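Local atomic coordinates of WZI (Escherichia coli, PDB entry 2YNK), a protein that probably binds capsular polysaccharide as an outer membrane lectin with a beta-barrel fold, supporting assembly of the group 1 capsule. Residues 1-11 with 27-37; 127-135 with 143-151. All coordinates share one frame; numbering follows the deposited sequence.

Interaction 1 (1-11 with 27-37); sequences AGLVVNDNDLR and LSTWPLSQEEI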
# COMPACT_ATOMS: atom_id res chain seq x y z
N ALA A 1 6.74 -13.70 13.03
CA ALA A 1 6.75 -14.47 11.74
C ALA A 1 5.49 -14.18 10.90
O ALA A 1 4.50 -13.65 11.39
CB ALA A 1 6.88 -15.95 12.03
N GLY A 2 5.56 -14.54 9.63
CA GLY A 2 4.43 -14.51 8.74
C GLY A 2 4.30 -13.25 7.92
O GLY A 2 5.31 -12.67 7.52
N LEU A 3 3.06 -12.83 7.68
CA LEU A 3 2.80 -11.65 6.86
C LEU A 3 3.09 -10.37 7.63
O LEU A 3 2.98 -10.33 8.86
CB LEU A 3 1.35 -11.62 6.39
CG LEU A 3 0.88 -12.84 5.60
CD1 LEU A 3 -0.54 -12.58 5.07
CD2 LEU A 3 1.86 -13.18 4.48
N VAL A 4 3.47 -9.33 6.89
CA VAL A 4 3.72 -8.00 7.44
C VAL A 4 2.98 -7.02 6.53
O VAL A 4 3.47 -6.67 5.46
CB VAL A 4 5.23 -7.67 7.50
CG1 VAL A 4 5.49 -6.44 8.36
CG2 VAL A 4 6.01 -8.87 8.02
N VAL A 5 1.78 -6.63 6.95
CA VAL A 5 0.92 -5.75 6.16
C VAL A 5 1.43 -4.31 6.15
O VAL A 5 2.33 -3.96 6.91
CB VAL A 5 -0.54 -5.78 6.68
CG1 VAL A 5 -1.16 -7.16 6.47
CG2 VAL A 5 -0.62 -5.35 8.14
N ASN A 6 0.84 -3.49 5.28
CA ASN A 6 1.27 -2.11 5.10
C ASN A 6 1.55 -1.39 6.42
O ASN A 6 0.63 -1.05 7.14
CB ASN A 6 0.21 -1.30 4.34
CG ASN A 6 -0.15 -1.90 3.00
OD1 ASN A 6 0.16 -3.05 2.70
ND2 ASN A 6 -0.82 -1.11 2.18
N ASP A 7 2.83 -1.18 6.72
CA ASP A 7 3.24 -0.27 7.79
C ASP A 7 4.10 0.79 7.13
O ASP A 7 4.92 0.48 6.28
CB ASP A 7 4.05 -1.00 8.84
CG ASP A 7 4.43 -0.11 10.02
OD1 ASP A 7 3.51 0.42 10.68
OD2 ASP A 7 5.65 0.04 10.29
N ASN A 8 3.91 2.04 7.50
CA ASN A 8 4.56 3.13 6.77
C ASN A 8 5.97 3.39 7.30
O ASN A 8 6.89 3.62 6.52
CB ASN A 8 3.71 4.40 6.85
CG ASN A 8 4.27 5.53 6.03
OD1 ASN A 8 4.56 5.37 4.85
ND2 ASN A 8 4.41 6.69 6.64
N ASP A 9 6.13 3.34 8.62
CA ASP A 9 7.43 3.47 9.26
C ASP A 9 8.39 2.38 8.82
O ASP A 9 9.54 2.67 8.47
CB ASP A 9 7.30 3.48 10.79
CG ASP A 9 6.88 4.84 11.34
OD1 ASP A 9 6.78 5.80 10.54
OD2 ASP A 9 6.67 4.97 12.57
N LEU A 10 7.92 1.13 8.81
CA LEU A 10 8.73 -0.01 8.37
C LEU A 10 9.20 0.14 6.93
O LEU A 10 10.39 -0.02 6.62
CB LEU A 10 7.96 -1.33 8.51
CG LEU A 10 8.78 -2.60 8.27
CD1 LEU A 10 9.84 -2.73 9.36
CD2 LEU A 10 7.91 -3.85 8.22
N ARG A 11 8.24 0.45 6.05
CA ARG A 11 8.49 0.55 4.62
C ARG A 11 9.55 1.59 4.32
O ARG A 11 10.42 1.34 3.50
CB ARG A 11 7.21 0.89 3.84
CG ARG A 11 7.51 1.24 2.39
CD ARG A 11 6.33 1.18 1.44
NE ARG A 11 6.84 1.43 0.09
CZ ARG A 11 6.17 2.00 -0.91
NH1 ARG A 11 4.91 2.38 -0.76
NH2 ARG A 11 6.78 2.18 -2.08
N LEU A 27 10.13 -4.07 -2.10
CA LEU A 27 9.11 -3.44 -1.30
C LEU A 27 7.91 -3.04 -2.16
O LEU A 27 7.18 -2.13 -1.79
CB LEU A 27 9.68 -2.20 -0.61
CG LEU A 27 10.85 -2.45 0.34
CD1 LEU A 27 11.39 -1.13 0.87
CD2 LEU A 27 10.44 -3.35 1.49
N SER A 28 7.69 -3.72 -3.28
CA SER A 28 6.61 -3.33 -4.19
C SER A 28 5.44 -4.33 -4.20
O SER A 28 4.49 -4.17 -4.97
CB SER A 28 7.15 -3.13 -5.61
OG SER A 28 7.45 -4.37 -6.21
N THR A 29 5.49 -5.34 -3.34
CA THR A 29 4.39 -6.27 -3.17
C THR A 29 4.17 -6.52 -1.69
O THR A 29 4.89 -7.31 -1.07
CB THR A 29 4.66 -7.58 -3.90
OG1 THR A 29 4.58 -7.34 -5.31
CG2 THR A 29 3.64 -8.62 -3.55
N TRP A 30 3.16 -5.83 -1.14
CA TRP A 30 2.72 -6.05 0.23
C TRP A 30 1.46 -6.87 0.24
O TRP A 30 0.67 -6.81 -0.69
CB TRP A 30 2.46 -4.72 0.91
CG TRP A 30 3.70 -3.90 1.04
CD1 TRP A 30 4.43 -3.28 0.04
CD2 TRP A 30 4.43 -3.60 2.28
NE1 TRP A 30 5.52 -2.63 0.55
CE2 TRP A 30 5.57 -2.78 1.89
CE3 TRP A 30 4.25 -3.91 3.62
CZ2 TRP A 30 6.48 -2.31 2.82
CZ3 TRP A 30 5.17 -3.43 4.54
CH2 TRP A 30 6.26 -2.64 4.15
N PRO A 31 1.26 -7.67 1.31
CA PRO A 31 2.09 -7.75 2.49
C PRO A 31 3.41 -8.48 2.23
O PRO A 31 3.51 -9.28 1.30
CB PRO A 31 1.22 -8.55 3.46
CG PRO A 31 0.47 -9.46 2.58
CD PRO A 31 0.17 -8.65 1.35
N LEU A 32 4.43 -8.17 3.04
CA LEU A 32 5.75 -8.81 2.91
C LEU A 32 5.84 -10.02 3.84
O LEU A 32 5.39 -9.97 4.98
CB LEU A 32 6.86 -7.83 3.29
CG LEU A 32 6.87 -6.46 2.62
CD1 LEU A 32 7.84 -5.53 3.33
CD2 LEU A 32 7.23 -6.59 1.15
N SER A 33 6.46 -11.09 3.36
CA SER A 33 6.86 -12.21 4.23
C SER A 33 7.99 -11.79 5.16
O SER A 33 8.99 -11.25 4.72
CB SER A 33 7.31 -13.39 3.39
OG SER A 33 6.36 -13.68 2.38
N GLN A 34 7.83 -12.01 6.46
CA GLN A 34 8.84 -11.61 7.44
C GLN A 34 10.15 -12.39 7.18
O GLN A 34 11.25 -11.84 7.25
CB GLN A 34 8.34 -11.86 8.87
CG GLN A 34 8.93 -10.92 9.91
CD GLN A 34 8.68 -11.38 11.34
OE1 GLN A 34 7.55 -11.61 11.76
NE2 GLN A 34 9.76 -11.51 12.11
N GLU A 35 10.00 -13.66 6.83
CA GLU A 35 11.11 -14.55 6.55
C GLU A 35 12.02 -13.98 5.46
O GLU A 35 13.24 -14.23 5.45
CB GLU A 35 10.60 -15.94 6.14
CG GLU A 35 9.88 -16.72 7.25
CD GLU A 35 8.49 -16.18 7.61
OE1 GLU A 35 7.90 -15.39 6.84
OE2 GLU A 35 7.98 -16.55 8.69
N GLU A 36 11.43 -13.20 4.55
CA GLU A 36 12.17 -12.50 3.50
C GLU A 36 12.87 -11.25 4.04
O GLU A 36 13.97 -10.90 3.58
CB GLU A 36 11.22 -12.15 2.34
CG GLU A 36 11.79 -11.22 1.27
CD GLU A 36 12.99 -11.80 0.53
OE1 GLU A 36 13.23 -13.03 0.59
OE2 GLU A 36 13.71 -11.01 -0.11
N ILE A 37 12.26 -10.57 5.00
CA ILE A 37 12.93 -9.46 5.67
C ILE A 37 14.16 -10.00 6.44
O ILE A 37 15.24 -9.42 6.38
CB ILE A 37 12.01 -8.67 6.63
CG1 ILE A 37 10.69 -8.24 5.96
CG2 ILE A 37 12.71 -7.40 7.11
CD1 ILE A 37 9.74 -7.50 6.89
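V4 and L32 form a hydrogen-bonded antiparallel pair: L32 N gives to V4 O at 3.0 Å, whereas the return bond from V4 N to L32 O is bent and weak. Q34 N, in the first turn of helix 34-42, extends the ladder to G2 O (2.8 Å), meeting it almost end-on. Side chains of that turn hold the N-terminus. Q34, extended beyond CG, brings OE1 within 2.6 Å of A1 N, which also bonds to S103. E35 bends at chi2 (72°) and returns OE2 to G2 N at 3.3 Å, while its OE1 takes W142 NE1. The remaining contacts are mostly van der Waals. R11 CB lies 3.4 Å from W30 CZ2, and the R11 guanidinium, whose NH1 bonds to G155 O, is turned 52° from the indole. P31, after a cis peptide, packs its CG beside L3 CD1 (4.1 Å) and its CB against V5 CG1. V4 CG2 and L10 CD2 converge on I37 CD1; helix 49-65 covers them with L62 on V4 and L10 and I58 on I37. The motif is a two-stranded antiparallel ladder running straight into a helix, part of an N-terminal helical region consistent with a plug inside the barrel.

Interaction 2 (127-135 with 143-151); sequences FNANGAYGA and LSFGQVPQW. With OCT (N-octane), chain B; D12 (dodecane), chain D.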
# COMPACT_ATOMS: atom_id res chain seq x y z
N PHE A 127 -18.47 -1.69 14.19
CA PHE A 127 -17.54 -2.72 14.61
C PHE A 127 -17.08 -3.49 13.39
O PHE A 127 -17.91 -3.82 12.53
CB PHE A 127 -18.23 -3.72 15.53
CG PHE A 127 -18.49 -3.20 16.91
CD1 PHE A 127 -17.50 -3.23 17.88
CD2 PHE A 127 -19.76 -2.74 17.25
CE1 PHE A 127 -17.75 -2.78 19.16
CE2 PHE A 127 -20.02 -2.28 18.53
CZ PHE A 127 -19.02 -2.30 19.49
N ASN A 128 -15.78 -3.82 13.33
CA ASN A 128 -15.27 -4.66 12.25
C ASN A 128 -13.96 -5.38 12.57
O ASN A 128 -13.27 -5.08 13.55
CB ASN A 128 -15.13 -3.85 10.97
CG ASN A 128 -13.89 -3.01 10.96
OD1 ASN A 128 -12.85 -3.48 10.55
ND2 ASN A 128 -13.99 -1.77 11.41
N ALA A 129 -13.61 -6.34 11.71
CA ALA A 129 -12.42 -7.14 11.90
C ALA A 129 -11.42 -6.94 10.76
O ALA A 129 -10.85 -7.91 10.26
CB ALA A 129 -12.82 -8.61 12.02
N ASN A 130 -11.23 -5.69 10.34
CA ASN A 130 -10.29 -5.35 9.26
C ASN A 130 -8.83 -5.65 9.69
O ASN A 130 -8.42 -5.40 10.83
CB ASN A 130 -10.43 -3.87 8.84
CG ASN A 130 -11.77 -3.55 8.14
OD1 ASN A 130 -12.07 -2.38 7.83
ND2 ASN A 130 -12.58 -4.58 7.89
N GLY A 131 -8.06 -6.21 8.77
CA GLY A 131 -6.72 -6.62 9.09
C GLY A 131 -6.65 -8.01 9.69
O GLY A 131 -5.57 -8.61 9.69
N ALA A 132 -7.78 -8.54 10.19
CA ALA A 132 -7.76 -9.83 10.88
C ALA A 132 -7.48 -10.94 9.89
O ALA A 132 -8.20 -11.07 8.91
CB ALA A 132 -9.07 -10.11 11.60
N TYR A 133 -6.43 -11.71 10.14
CA TYR A 133 -6.15 -12.91 9.36
C TYR A 133 -5.53 -14.01 10.20
O TYR A 133 -5.02 -13.76 11.30
CB TYR A 133 -5.21 -12.59 8.19
CG TYR A 133 -3.82 -12.21 8.65
CD1 TYR A 133 -2.84 -13.18 8.88
CD2 TYR A 133 -3.48 -10.88 8.89
CE1 TYR A 133 -1.57 -12.83 9.33
CE2 TYR A 133 -2.22 -10.52 9.32
CZ TYR A 133 -1.26 -11.50 9.55
OH TYR A 133 -0.01 -11.12 9.99
N GLY A 134 -5.57 -15.22 9.66
CA GLY A 134 -4.68 -16.29 10.08
C GLY A 134 -3.98 -16.84 8.85
O GLY A 134 -4.57 -16.89 7.77
N ALA A 135 -2.71 -17.22 8.99
CA ALA A 135 -1.96 -17.81 7.88
C ALA A 135 -1.15 -19.00 8.33
O ALA A 135 -0.76 -19.09 9.49
CB ALA A 135 -1.05 -16.78 7.23
N LEU A 143 -0.19 -19.32 3.01
CA LEU A 143 -1.60 -19.31 2.68
C LEU A 143 -2.34 -18.58 3.78
O LEU A 143 -2.18 -18.90 4.95
CB LEU A 143 -2.15 -20.73 2.55
CG LEU A 143 -3.63 -20.85 2.16
CD1 LEU A 143 -3.95 -20.04 0.91
CD2 LEU A 143 -4.02 -22.31 1.98
N SER A 144 -3.17 -17.62 3.38
CA SER A 144 -3.81 -16.72 4.33
C SER A 144 -5.32 -16.59 4.14
O SER A 144 -5.81 -16.60 3.01
CB SER A 144 -3.18 -15.35 4.17
OG SER A 144 -3.74 -14.46 5.10
N PHE A 145 -6.07 -16.47 5.23
CA PHE A 145 -7.48 -16.10 5.15
C PHE A 145 -7.77 -14.97 6.11
O PHE A 145 -7.28 -14.98 7.24
CB PHE A 145 -8.42 -17.27 5.46
CG PHE A 145 -9.88 -16.90 5.32
CD1 PHE A 145 -10.49 -16.88 4.08
CD2 PHE A 145 -10.63 -16.52 6.43
CE1 PHE A 145 -11.82 -16.52 3.95
CE2 PHE A 145 -11.95 -16.16 6.30
CZ PHE A 145 -12.55 -16.16 5.06
N GLY A 146 -8.58 -14.01 5.66
CA GLY A 146 -8.94 -12.85 6.47
C GLY A 146 -9.25 -11.62 5.64
O GLY A 146 -9.62 -11.71 4.47
N GLN A 147 -9.10 -10.46 6.27
CA GLN A 147 -9.24 -9.19 5.59
C GLN A 147 -7.90 -8.52 5.59
O GLN A 147 -7.65 -7.63 6.41
CB GLN A 147 -10.29 -8.31 6.27
CG GLN A 147 -11.70 -8.81 6.07
CD GLN A 147 -12.77 -7.95 6.70
OE1 GLN A 147 -12.51 -7.17 7.63
NE2 GLN A 147 -13.99 -8.08 6.21
N VAL A 148 -7.03 -8.96 4.67
CA VAL A 148 -5.65 -8.45 4.62
C VAL A 148 -5.50 -7.38 3.54
O VAL A 148 -5.79 -7.65 2.37
CB VAL A 148 -4.62 -9.58 4.34
CG1 VAL A 148 -3.22 -9.00 4.23
CG2 VAL A 148 -4.69 -10.63 5.43
N PRO A 149 -5.04 -6.18 3.93
CA PRO A 149 -4.72 -5.18 2.91
C PRO A 149 -3.48 -5.54 2.11
O PRO A 149 -2.56 -6.22 2.63
CB PRO A 149 -4.46 -3.91 3.74
CG PRO A 149 -4.04 -4.41 5.07
CD PRO A 149 -4.83 -5.66 5.29
N GLN A 150 -3.46 -5.07 0.86
CA GLN A 150 -2.31 -5.26 -0.03
C GLN A 150 -1.75 -3.92 -0.49
O GLN A 150 -2.36 -2.86 -0.25
CB GLN A 150 -2.72 -6.07 -1.26
CG GLN A 150 -3.09 -7.51 -1.00
CD GLN A 150 -4.09 -8.04 -2.02
OE1 GLN A 150 -5.22 -7.55 -2.12
NE2 GLN A 150 -3.68 -9.06 -2.77
N TRP A 151 -0.59 -4.00 -1.13
CA TRP A 151 -0.07 -2.89 -1.92
C TRP A 151 0.67 -3.42 -3.09
O TRP A 151 1.63 -4.18 -2.91
CB TRP A 151 0.84 -2.01 -1.10
CG TRP A 151 1.26 -0.74 -1.79
CD1 TRP A 151 2.36 -0.55 -2.62
CD2 TRP A 151 0.62 0.58 -1.69
NE1 TRP A 151 2.44 0.76 -3.03
CE2 TRP A 151 1.42 1.49 -2.51
CE3 TRP A 151 -0.49 1.07 -1.03
CZ2 TRP A 151 1.10 2.83 -2.64
CZ3 TRP A 151 -0.80 2.43 -1.16
CH2 TRP A 151 -0.02 3.28 -1.94
C1 OCT B . -8.72 -15.32 12.06
C2 OCT B . -9.78 -15.23 10.98
C3 OCT B . -10.27 -13.79 10.79
C4 OCT B . -11.35 -13.69 9.71
C5 OCT B . -12.09 -12.36 9.75
C6 OCT B . -12.99 -12.17 8.52
C7 OCT B . -14.48 -11.97 8.83
C8 OCT B . -15.13 -10.89 7.97
C1 D12 D . 0.27 -22.98 17.73
C2 D12 D . -0.29 -23.22 16.33
C3 D12 D . -1.41 -22.23 15.96
C4 D12 D . -1.77 -22.31 14.47
C5 D12 D . -3.10 -21.62 14.13
C6 D12 D . -3.21 -21.31 12.63
C7 D12 D . -4.61 -21.58 12.06
C8 D12 D . -5.07 -20.56 11.02
C9 D12 D . -4.75 -20.97 9.58
C10 D12 D . -5.70 -20.37 8.54
C11 D12 D . -5.04 -20.28 7.16
C12 D12 D . -6.01 -20.49 6.02
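Q147 reaches N130 with its side-chain amide and G131 and A132 with its backbone, so one residue meets the type II turn 129-132 with both its side chain and its backbone. Its chain runs extended beyond CG (chi2 -178°), which carries OE1 to 2.6 Å from N130 ND2. The donor stands above the carbonyl plane of Q147, and the two amides are turned 54° apart. Q147 N bonds to A132 O at 2.9 Å, and G131 N gives a weak bond to Q147 O. Q147 NE2 bonds to T170 and lies 3.5 Å from C8 of a bound octane.

Y133 faces G146 in a non-hydrogen-bonded pair. With CG between its backbone N and carbonyl carbon (chi1 67°), the ring leaves the opposing strand, and its OH bonds to D108; V148 CG2 packs against Y133 CB (3.4 Å) and meets the ring obliquely at CD2. A135 lies across from S144, their CB atoms 4.0 Å apart, and between these pairs G134 and F145 exchange two hydrogen bonds of 3.0 Å. Dodecane C11 approaches G134 O to 3.5 Å.

The hairpin of strands 127-138 and 141-145 is two staves of the barrel. Strand 107-116 flanks it through H110 and D108, strand 170-176 through L173, and L3 of strand 3-4 covers Y133 and S144 from within.

Both segments of interaction 1 precede those of interaction 2 in the sequence, and the centres of the two contacts lie about 14 Å apart. The first belongs to the N-terminal helices and short strands, the second to a hairpin of the 18-stranded antiparallel barrel, yet they touch. Strand 29-30 pairs with strand 151-152, W30 N probably bonding to W151 O (2.9 Å), so the chain leaving the hairpin turns in to meet the N-terminal region. V5 packs on V148, and strand 170-176 borders both contacts. Interaction 2 meets alkyl chains on its other face. Together they join the barrel wall to the polypeptide packed within it.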